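Local coordinates for putative endonuclease/exonuclease/phosphatase family protein (Bacteroides vulgatus ATCC 8482, PDB 3G6S) that probably hydrolyses phosphodiester or related phosphate ester bonds, as other members of the endonuclease/exonuclease/phosphatase family do, although its own substrate is not established, at residues A[9-14]-A[28-33]; A[35-40]-A[253-258]; A[135-140]-A[152-157]. One frame throughout, in Å; residues are numbered along the deposited sequence.

Overall arrangement
Interactions 1 and 2 lie about 13 Å apart between centres and share helix 27-36, which covers one face of the seven-stranded sheet; their strands, 2-10 and 254-260, are neighbours in it. They touch where Phe-9 and Phe-33 pack on Pro-253, forming one continuous apolar layer. Interaction 3 belongs to the second, six-stranded sheet and its helix 144-161, about 22 to 23 Å away between centres and across the middle of the chain. Along the sequence interaction 1 comes first, while 135-140 and 152-157 fall between the two halves of interaction 2. The two helix-covered sheets are consistent with the layered DNase I-like fold, and Asn-10 approaches His-138 between them.

Interaction 1 (A[9-14]-A[28-33]); sequences FNIRYD and DRVCQF
One methyl, Val-30 CG1, is the nearest point of helix 27-36 to both Phe-9 and Ile-11 at the end of strand 2-10. It meets the rim of the Phe-9 ring rather than a face, lying in the ring plane with CE2 3.9 Å from CG1. The branched methyl of Ile-11, CG2, comes more loosely to the same atom, at 4.4 Å from Val-30 CG1. Phe-9 gets there because its CG stands opposite the backbone N (chi1 -177°), which carries the ring out from the strand under the helix. On Val-30 the CG1 methyl is the one turned away from the backbone N, while Val-30 CG2, beside that N, lies more loosely, 4.3 Å from Phe-9 CE2. The touching groups are buried and wholly apolar, so the join depends on van der Waals contact and exclusion of water. Met-44 of strand 41-45 touches Phe-9, Ile-11 and Val-30 and completes the cluster.

Next to this apolar group the chain turns sharply. Asn-10 OD1 receives the backbone N-H of Arg-12 at 2.9 Å from N to OD1, with an angle of 155° at the hydrogen and the donor in the carbonyl plane; this is an Asx turn. The bond holds the amide in place while its other end, ND2, reaches Glu-46 and Asp-172. Alternation along the chain thus separates two roles: Phe-9 and Ile-11 look to the helix, whereas Asn-10 looks into a polar network on the other side. Beyond the turn, Arg-12 forms a salt bridge with Asp-18.

The strand, the long connecting loop and the helix are the first half of a beta-alpha-beta unit completed by strand 41-45, an arrangement consistent with the DNase I-like fold.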
loop_
_atom_site.group_PDB
_atom_site.type_symbol
_atom_site.label_atom_id
_atom_site.label_comp_id
_atom_site.label_asym_id
_atom_site.label_seq_id
_atom_site.Cartn_x
_atom_site.Cartn_y
_atom_site.Cartn_z
ATOM N N PHE A 9 -0.985 -2.386 -3.710
ATOM C CA PHE A 9 -0.389 -2.989 -4.888
ATOM C C PHE A 9 0.975 -2.430 -5.297
ATOM O O PHE A 9 1.142 -1.225 -5.497
ATOM C CB PHE A 9 -1.384 -2.850 -6.042
ATOM C CG PHE A 9 -0.939 -3.496 -7.311
ATOM C CD1 PHE A 9 -0.329 -4.745 -7.291
ATOM C CD2 PHE A 9 -1.164 -2.874 -8.534
ATOM C CE1 PHE A 9 0.058 -5.372 -8.474
ATOM C CE2 PHE A 9 -0.783 -3.489 -9.730
ATOM C CZ PHE A 9 -0.172 -4.741 -9.703
ATOM N N ASN A 10 1.954 -3.322 -5.405
ATOM C CA ASN A 10 3.309 -2.958 -5.824
ATOM C C ASN A 10 3.273 -3.122 -7.345
ATOM O O ASN A 10 3.038 -4.218 -7.849
ATOM C CB ASN A 10 4.337 -3.932 -5.218
ATOM C CG ASN A 10 5.786 -3.522 -5.508
ATOM O OD1 ASN A 10 6.106 -3.017 -6.589
ATOM N ND2 ASN A 10 6.669 -3.769 -4.551
ATOM N N ILE A 11 3.508 -2.044 -8.079
ATOM C CA ILE A 11 3.445 -2.124 -9.525
ATOM C C ILE A 11 4.761 -2.419 -10.237
ATOM O O ILE A 11 4.782 -2.528 -11.460
ATOM C CB ILE A 11 2.857 -0.834 -10.104
ATOM C CG1 ILE A 11 3.772 0.344 -9.805
ATOM C CG2 ILE A 11 1.491 -0.571 -9.487
ATOM C CD1 ILE A 11 3.336 1.609 -10.481
ATOM N N ARG A 12 5.851 -2.561 -9.483
ATOM C CA ARG A 12 7.172 -2.821 -10.068
ATOM C C ARG A 12 7.638 -1.587 -10.839
ATOM O O ARG A 12 7.108 -1.284 -11.907
ATOM C CB ARG A 12 7.113 -4.020 -11.017
ATOM C CG ARG A 12 8.380 -4.223 -11.819
ATOM C CD ARG A 12 9.552 -4.610 -10.950
ATOM N NE ARG A 12 10.787 -4.584 -11.724
ATOM C CZ ARG A 12 11.988 -4.902 -11.250
ATOM N NH1 ARG A 12 12.133 -5.280 -9.988
ATOM N NH2 ARG A 12 13.050 -4.833 -12.040
ATOM N N TYR A 13 8.633 -0.884 -10.310
ATOM C CA TYR A 13 9.119 0.321 -10.966
ATOM C C TYR A 13 9.498 0.090 -12.429
ATOM O O TYR A 13 9.862 -1.021 -12.825
ATOM C CB TYR A 13 10.310 0.906 -10.195
ATOM C CG TYR A 13 11.595 0.143 -10.367
ATOM C CD1 TYR A 13 12.472 0.444 -11.409
ATOM C CD2 TYR A 13 11.938 -0.882 -9.491
ATOM C CE1 TYR A 13 13.663 -0.257 -11.569
ATOM C CE2 TYR A 13 13.125 -1.592 -9.644
ATOM C CZ TYR A 13 13.983 -1.276 -10.681
ATOM O OH TYR A 13 15.164 -1.973 -10.834
ATOM N N ASP A 14 9.388 1.157 -13.216
ATOM C CA ASP A 14 9.704 1.150 -14.643
ATOM C C ASP A 14 11.177 0.835 -14.890
ATOM O O ASP A 14 12.054 1.628 -14.552
ATOM C CB ASP A 14 9.378 2.518 -15.256
ATOM C CG ASP A 14 9.626 2.568 -16.760
ATOM O OD1 ASP A 14 10.600 1.942 -17.233
ATOM O OD2 ASP A 14 8.852 3.251 -17.468
ATOM N N ASP A 28 -1.667 -0.017 -19.251
ATOM C CA ASP A 28 -3.095 -0.150 -19.472
ATOM C C ASP A 28 -3.729 -1.257 -18.661
ATOM O O ASP A 28 -4.825 -1.078 -18.117
ATOM C CB ASP A 28 -3.380 -0.357 -20.954
ATOM C CG ASP A 28 -3.270 0.935 -21.749
ATOM O OD1 ASP A 28 -2.237 1.637 -21.606
ATOM O OD2 ASP A 28 -4.209 1.256 -22.515
ATOM N N ARG A 29 -3.052 -2.400 -18.575
ATOM C CA ARG A 29 -3.573 -3.531 -17.814
ATOM C C ARG A 29 -3.810 -3.140 -16.352
ATOM O O ARG A 29 -4.836 -3.493 -15.778
ATOM C CB ARG A 29 -2.598 -4.716 -17.891
ATOM C CG ARG A 29 -2.454 -5.326 -19.274
ATOM C CD ARG A 29 -1.988 -6.776 -19.197
ATOM N NE ARG A 29 -0.543 -6.922 -19.031
ATOM C CZ ARG A 29 0.322 -7.021 -20.037
ATOM N NH1 ARG A 29 -0.112 -6.988 -21.294
ATOM N NH2 ARG A 29 1.621 -7.165 -19.788
ATOM N N VAL A 30 -2.864 -2.404 -15.762
ATOM C CA VAL A 30 -2.979 -1.969 -14.367
ATOM C C VAL A 30 -4.131 -0.976 -14.153
ATOM O O VAL A 30 -4.928 -1.136 -13.222
ATOM C CB VAL A 30 -1.658 -1.335 -13.856
ATOM C CG1 VAL A 30 -1.832 -0.862 -12.417
ATOM C CG2 VAL A 30 -0.529 -2.360 -13.924
ATOM N N CYS A 31 -4.217 0.042 -15.006
ATOM C CA CYS A 31 -5.297 1.029 -14.909
ATOM C C CYS A 31 -6.652 0.337 -15.054
ATOM O O CYS A 31 -7.589 0.605 -14.295
ATOM C CB CYS A 31 -5.196 2.086 -16.017
ATOM S SG CYS A 31 -3.737 3.142 -15.958
ATOM N N GLN A 32 -6.751 -0.550 -16.042
ATOM C CA GLN A 32 -7.991 -1.255 -16.301
ATOM C C GLN A 32 -8.436 -2.055 -15.088
ATOM O O GLN A 32 -9.603 -2.023 -14.709
ATOM C CB GLN A 32 -7.842 -2.171 -17.522
ATOM C CG GLN A 32 -9.173 -2.495 -18.196
ATOM C CD GLN A 32 -9.956 -1.230 -18.560
ATOM O OE1 GLN A 32 -9.480 -0.388 -19.333
ATOM N NE2 GLN A 32 -11.157 -1.090 -17.998
ATOM N N PHE A 33 -7.502 -2.770 -14.476
ATOM C CA PHE A 33 -7.811 -3.578 -13.296
ATOM C C PHE A 33 -8.464 -2.700 -12.218
ATOM O O PHE A 33 -9.511 -3.044 -11.663
ATOM C CB PHE A 33 -6.524 -4.202 -12.754
ATOM C CG PHE A 33 -6.734 -5.091 -11.574
ATOM C CD1 PHE A 33 -7.046 -6.429 -11.745
ATOM C CD2 PHE A 33 -6.614 -4.588 -10.284
ATOM C CE1 PHE A 33 -7.235 -7.260 -10.644
ATOM C CE2 PHE A 33 -6.801 -5.409 -9.174
ATOM C CZ PHE A 33 -7.112 -6.748 -9.356
#

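Interaction 2 (A[35-40]-A[253-258]); sequences KDHELD and PQLADL
With chi1 of -47°, Leu-255 sets its CG opposite its carbonyl carbon and beside the backbone N, and the side chain rises from strand 254-260 toward the end of helix 27-36. His-37 has the same kind of first torsion (-73°), which brings its ring down from the helix end to meet it. The two side chains cross at about a right angle: Leu-255 CD1 comes obliquely to the imidazole, 3.6 Å from His-37 CD2, and also lies against CB and CG. Leu-39 comes in across the same leucine, its CD1 lying 4.0 Å from Leu-255 CD1 and 4.1 Å from Leu-255 CD2, so both methyls of the strand residue are used.

The backbone explains how two residues so close in sequence can share one partner. Glu-38, at positive phi (48°), ends the helix in a Schellman motif and redirects the chain, so that His-37, just past the last helical residue, and Leu-39 converge. The imidazole is steadied by a bond from ND1 to Phe-33 O and by stacking on the Phe-33 ring. Ala-7 of strand 2-10 lies against both leucines.

At the flank, Asp-40 OD2 and Asp-257 OD1 stand 6.3 Å apart. Asp-40 has a salt bridge to Lys-87 and Asp-257 one to Arg-5, whose backbone N also bonds Asp-40 OD2; these cations probably offset the like charges. The histidine therefore offers carbon to the leucine and keeps ND1 for the helix, which implies an apolar, dispersion-based join with the charges gathered at its border.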
loop_
_atom_site.group_PDB
_atom_site.type_symbol
_atom_site.label_atom_id
_atom_site.label_comp_id
_atom_site.label_asym_id
_atom_site.label_seq_id
_atom_site.Cartn_x
_atom_site.Cartn_y
_atom_site.Cartn_z
ATOM N N LYS A 35 -10.022 0.338 -12.450
ATOM C CA LYS A 35 -11.379 0.775 -12.789
ATOM C C LYS A 35 -12.366 -0.395 -12.805
ATOM O O LYS A 35 -13.493 -0.252 -12.348
ATOM C CB LYS A 35 -11.407 1.490 -14.151
ATOM C CG LYS A 35 -10.745 2.864 -14.163
ATOM C CD LYS A 35 -9.453 2.875 -14.985
ATOM C CE LYS A 35 -9.720 3.049 -16.476
ATOM N NZ LYS A 35 -10.400 4.347 -16.765
ATOM N N ASP A 36 -11.942 -1.544 -13.330
ATOM C CA ASP A 36 -12.801 -2.731 -13.398
ATOM C C ASP A 36 -13.274 -3.177 -12.011
ATOM O O ASP A 36 -14.472 -3.402 -11.794
ATOM C CB ASP A 36 -12.066 -3.912 -14.042
ATOM C CG ASP A 36 -12.015 -3.829 -15.563
ATOM O OD1 ASP A 36 -12.411 -2.782 -16.149
ATOM O OD2 ASP A 36 -11.563 -4.824 -16.177
ATOM N N HIS A 37 -12.334 -3.334 -11.078
ATOM C CA HIS A 37 -12.682 -3.766 -9.735
ATOM C C HIS A 37 -13.202 -2.624 -8.885
ATOM O O HIS A 37 -13.485 -2.803 -7.703
ATOM C CB HIS A 37 -11.480 -4.422 -9.066
ATOM C CG HIS A 37 -11.162 -5.780 -9.610
ATOM N ND1 HIS A 37 -10.603 -5.969 -10.853
ATOM C CD2 HIS A 37 -11.371 -7.015 -9.096
ATOM C CE1 HIS A 37 -10.481 -7.265 -11.086
ATOM N NE2 HIS A 37 -10.940 -7.921 -10.036
ATOM N N GLU A 38 -13.341 -1.456 -9.508
ATOM C CA GLU A 38 -13.843 -0.258 -8.841
ATOM C C GLU A 38 -13.186 0.033 -7.508
ATOM O O GLU A 38 -13.858 0.212 -6.494
ATOM C CB GLU A 38 -15.346 -0.363 -8.644
ATOM C CG GLU A 38 -16.106 -0.336 -9.936
ATOM C CD GLU A 38 -17.590 -0.327 -9.716
ATOM O OE1 GLU A 38 -18.113 -1.323 -9.161
ATOM O OE2 GLU A 38 -18.229 0.683 -10.090
ATOM N N LEU A 39 -11.865 0.080 -7.519
ATOM C CA LEU A 39 -11.110 0.370 -6.318
ATOM C C LEU A 39 -11.417 1.799 -5.843
ATOM O O LEU A 39 -11.410 2.728 -6.636
ATOM C CB LEU A 39 -9.619 0.194 -6.619
ATOM C CG LEU A 39 -9.053 -1.202 -6.339
ATOM C CD1 LEU A 39 -10.054 -2.286 -6.711
ATOM C CD2 LEU A 39 -7.750 -1.374 -7.096
ATOM N N ASP A 40 -11.706 1.957 -4.554
ATOM C CA ASP A 40 -12.010 3.262 -3.987
ATOM C C ASP A 40 -10.734 3.959 -3.553
ATOM O O ASP A 40 -10.555 5.156 -3.783
ATOM C CB ASP A 40 -12.926 3.136 -2.765
ATOM C CG ASP A 40 -14.362 2.817 -3.128
ATOM O OD1 ASP A 40 -14.931 3.516 -3.994
ATOM O OD2 ASP A 40 -14.930 1.878 -2.521
ATOM N N PRO A 253 -1.950 -7.867 -6.398
ATOM C CA PRO A 253 -2.628 -6.880 -5.550
ATOM C C PRO A 253 -3.509 -7.580 -4.518
ATOM O O PRO A 253 -3.948 -8.715 -4.732
ATOM C CB PRO A 253 -3.458 -6.088 -6.551
ATOM C CG PRO A 253 -3.860 -7.171 -7.528
ATOM C CD PRO A 253 -2.566 -7.925 -7.734
ATOM N N GLN A 254 -3.760 -6.910 -3.397
ATOM C CA GLN A 254 -4.620 -7.476 -2.363
ATOM C C GLN A 254 -5.820 -6.559 -2.150
ATOM O O GLN A 254 -5.667 -5.446 -1.642
ATOM C CB GLN A 254 -3.871 -7.620 -1.037
ATOM C CG GLN A 254 -4.583 -8.560 -0.069
ATOM C CD GLN A 254 -4.206 -8.352 1.397
ATOM O OE1 GLN A 254 -3.045 -8.119 1.739
ATOM N NE2 GLN A 254 -5.197 -8.456 2.272
ATOM N N LEU A 255 -7.010 -7.012 -2.537
ATOM C CA LEU A 255 -8.204 -6.188 -2.353
ATOM C C LEU A 255 -8.871 -6.478 -1.014
ATOM O O LEU A 255 -8.708 -7.557 -0.449
ATOM C CB LEU A 255 -9.217 -6.416 -3.481
ATOM C CG LEU A 255 -8.689 -6.398 -4.921
ATOM C CD1 LEU A 255 -9.862 -6.227 -5.890
ATOM C CD2 LEU A 255 -7.700 -5.264 -5.108
ATOM N N ALA A 256 -9.617 -5.509 -0.496
ATOM C CA ALA A 256 -10.297 -5.698 0.776
ATOM C C ALA A 256 -11.564 -4.867 0.840
ATOM O O ALA A 256 -11.521 -3.644 0.697
ATOM C CB ALA A 256 -9.370 -5.322 1.929
ATOM N N ASP A 257 -12.697 -5.532 1.033
ATOM C CA ASP A 257 -13.949 -4.806 1.145
ATOM C C ASP A 257 -14.130 -4.476 2.615
ATOM O O ASP A 257 -14.334 -5.358 3.448
ATOM C CB ASP A 257 -15.104 -5.639 0.610
ATOM C CG ASP A 257 -15.278 -5.473 -0.882
ATOM O OD1 ASP A 257 -15.387 -4.306 -1.320
ATOM O OD2 ASP A 257 -15.297 -6.486 -1.620
ATOM N N LEU A 258 -14.035 -3.194 2.932
ATOM C CA LEU A 258 -14.140 -2.774 4.309
ATOM C C LEU A 258 -15.403 -2.009 4.630
ATOM O O LEU A 258 -16.138 -1.557 3.748
ATOM C CB LEU A 258 -12.932 -1.914 4.676
ATOM C CG LEU A 258 -11.554 -2.498 4.366
ATOM C CD1 LEU A 258 -10.489 -1.446 4.631
ATOM C CD2 LEU A 258 -11.305 -3.732 5.214
#

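Interaction 3 (A[135-140]-A[152-157]); sequences VNTHFD and LLIIRK
This is a buried apolar contact between a helix and the sheet it covers, within the beta-alpha-beta unit formed by strand 131-138, helix 144-161 and strand 167-172 in the six-stranded sheet of what appears to be a DNase I-like fold. One helical side chain, Ile-154, meets three residues of segment 135-140, spaced two apart: Val-135, Thr-137 and Phe-139.

The two arms of the isoleucine divide the work. CG2, opposite the backbone N, lies beside Val-135, where the side chains pass each other in opposite directions with CG1 of the valine 4.1 Å from Ile-154 CG2. The other arm starts from CG1 opposite the carbonyl carbon (chi1 -69°) and continues extended, ending in CD1 between the threonine and the phenylalanine. Thr-137 meets it tip to tip through its methyl, CG2 standing 3.8 Å from Ile-154 CD1. The threonine's polar branch has a separate task: OG1 is hydrogen-bonded to Ile-117 O of the adjoining strand 117-125, so the buried hydroxyl is satisfied while the methyl faces the helix.

Phe-139, just past the end of the strand, closes the far side. Its ring also meets Phe-173, with the planes at about 60°, and touches Arg-147 and Ser-150 of helix 144-161. Asn-136, pointing away from the helix, bonds Thr-170 OG1 of the neighbouring strand through OD1 and, through ND2, Met-44 O of the other sheet. The methyl CD1 of Ile-154 arrives at the ring's edge, in its plane, 3.8 Å from Phe-139 CE1 and 4.0 Å from Phe-139 CZ.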
loop_
_atom_site.group_PDB
_atom_site.type_symbol
_atom_site.label_atom_id
_atom_site.label_comp_id
_atom_site.label_asym_id
_atom_site.label_seq_id
_atom_site.Cartn_x
_atom_site.Cartn_y
_atom_site.Cartn_z
ATOM N N VAL A 135 -2.750 5.043 5.305
ATOM C CA VAL A 135 -1.299 5.124 5.344
ATOM C C VAL A 135 -0.776 4.035 4.421
ATOM O O VAL A 135 -1.162 2.875 4.542
ATOM C CB VAL A 135 -0.744 4.916 6.777
ATOM C CG1 VAL A 135 0.782 5.016 6.768
ATOM C CG2 VAL A 135 -1.311 5.974 7.707
ATOM N N ASN A 136 0.087 4.428 3.490
ATOM C CA ASN A 136 0.670 3.519 2.516
ATOM C C ASN A 136 2.176 3.594 2.638
ATOM O O ASN A 136 2.748 4.682 2.644
ATOM C CB ASN A 136 0.264 3.931 1.108
ATOM C CG ASN A 136 0.721 2.942 0.079
ATOM O OD1 ASN A 136 0.465 1.739 0.214
ATOM N ND2 ASN A 136 1.399 3.425 -0.965
ATOM N N THR A 137 2.831 2.446 2.716
ATOM C CA THR A 137 4.272 2.470 2.875
ATOM C C THR A 137 4.999 1.332 2.150
ATOM O O THR A 137 4.358 0.449 1.587
ATOM C CB THR A 137 4.602 2.450 4.386
ATOM O OG1 THR A 137 6.018 2.517 4.577
ATOM C CG2 THR A 137 4.055 1.190 5.025
ATOM N N HIS A 138 6.333 1.377 2.159
ATOM C CA HIS A 138 7.194 0.353 1.536
ATOM C C HIS A 138 8.401 0.137 2.452
ATOM O O HIS A 138 9.257 1.009 2.556
ATOM C CB HIS A 138 7.698 0.812 0.163
ATOM C CG HIS A 138 8.289 -0.289 -0.661
ATOM N ND1 HIS A 138 8.514 -1.551 -0.155
ATOM C CD2 HIS A 138 8.660 -0.331 -1.961
ATOM C CE1 HIS A 138 8.995 -2.328 -1.115
ATOM N NE2 HIS A 138 9.093 -1.612 -2.218
ATOM N N PHE A 139 8.464 -1.020 3.112
ATOM C CA PHE A 139 9.552 -1.347 4.044
ATOM C C PHE A 139 10.857 -1.828 3.399
ATOM O O PHE A 139 10.886 -2.202 2.225
ATOM C CB PHE A 139 9.069 -2.412 5.035
ATOM C CG PHE A 139 8.309 -1.856 6.211
ATOM C CD1 PHE A 139 7.549 -0.700 6.093
ATOM C CD2 PHE A 139 8.329 -2.514 7.434
ATOM C CE1 PHE A 139 6.825 -0.211 7.180
ATOM C CE2 PHE A 139 7.606 -2.027 8.521
ATOM C CZ PHE A 139 6.855 -0.878 8.392
ATOM N N ASP A 140 11.934 -1.807 4.187
ATOM C CA ASP A 140 13.256 -2.253 3.744
ATOM C C ASP A 140 13.328 -3.782 3.825
ATOM O O ASP A 140 12.883 -4.377 4.805
ATOM C CB ASP A 140 14.346 -1.651 4.638
ATOM C CG ASP A 140 15.757 -2.026 4.186
ATOM O OD1 ASP A 140 16.712 -1.776 4.946
ATOM O OD2 ASP A 140 15.921 -2.561 3.069
ATOM N N LEU A 152 6.607 0.850 14.479
ATOM C CA LEU A 152 6.284 1.638 15.660
ATOM C C LEU A 152 6.065 3.099 15.268
ATOM O O LEU A 152 5.193 3.770 15.812
ATOM C CB LEU A 152 7.414 1.532 16.689
ATOM C CG LEU A 152 7.556 0.140 17.315
ATOM C CD1 LEU A 152 8.991 -0.122 17.759
ATOM C CD2 LEU A 152 6.592 0.022 18.462
ATOM N N LEU A 153 6.850 3.580 14.312
ATOM C CA LEU A 153 6.737 4.954 13.860
ATOM C C LEU A 153 5.364 5.209 13.244
ATOM O O LEU A 153 4.728 6.227 13.519
ATOM C CB LEU A 153 7.841 5.252 12.845
ATOM C CG LEU A 153 7.765 6.556 12.044
ATOM C CD1 LEU A 153 7.778 7.755 12.975
ATOM C CD2 LEU A 153 8.936 6.606 11.080
ATOM N N ILE A 154 4.904 4.277 12.419
ATOM C CA ILE A 154 3.602 4.414 11.781
ATOM C C ILE A 154 2.497 4.461 12.830
ATOM O O ILE A 154 1.605 5.307 12.759
ATOM C CB ILE A 154 3.360 3.251 10.791
ATOM C CG1 ILE A 154 4.301 3.408 9.596
ATOM C CG2 ILE A 154 1.894 3.226 10.328
ATOM C CD1 ILE A 154 4.339 2.208 8.670
ATOM N N ILE A 155 2.562 3.566 13.809
ATOM C CA ILE A 155 1.557 3.557 14.862
ATOM C C ILE A 155 1.491 4.913 15.552
ATOM O O ILE A 155 0.406 5.461 15.746
ATOM C CB ILE A 155 1.830 2.459 15.921
ATOM C CG1 ILE A 155 1.656 1.073 15.293
ATOM C CG2 ILE A 155 0.879 2.619 17.099
ATOM C CD1 ILE A 155 1.729 -0.078 16.280
ATOM N N ARG A 156 2.646 5.472 15.903
ATOM C CA ARG A 156 2.675 6.782 16.561
ATOM C C ARG A 156 2.096 7.908 15.703
ATOM O O ARG A 156 1.574 8.886 16.233
ATOM C CB ARG A 156 4.104 7.149 16.967
ATOM C CG ARG A 156 4.729 6.201 17.972
ATOM C CD ARG A 156 5.855 6.899 18.709
ATOM N NE ARG A 156 6.907 7.363 17.809
ATOM C CZ ARG A 156 7.854 6.580 17.296
ATOM N NH1 ARG A 156 7.881 5.287 17.599
ATOM N NH2 ARG A 156 8.774 7.091 16.486
ATOM N N LYS A 157 2.194 7.768 14.382
ATOM C CA LYS A 157 1.676 8.780 13.467
ATOM C C LYS A 157 0.167 8.634 13.298
ATOM O O LYS A 157 -0.533 9.619 13.068
ATOM C CB LYS A 157 2.359 8.663 12.108
ATOM C CG LYS A 157 3.883 8.736 12.181
ATOM C CD LYS A 157 4.395 10.122 12.580
ATOM C CE LYS A 157 4.158 11.139 11.468
ATOM N NZ LYS A 157 4.812 12.445 11.740
#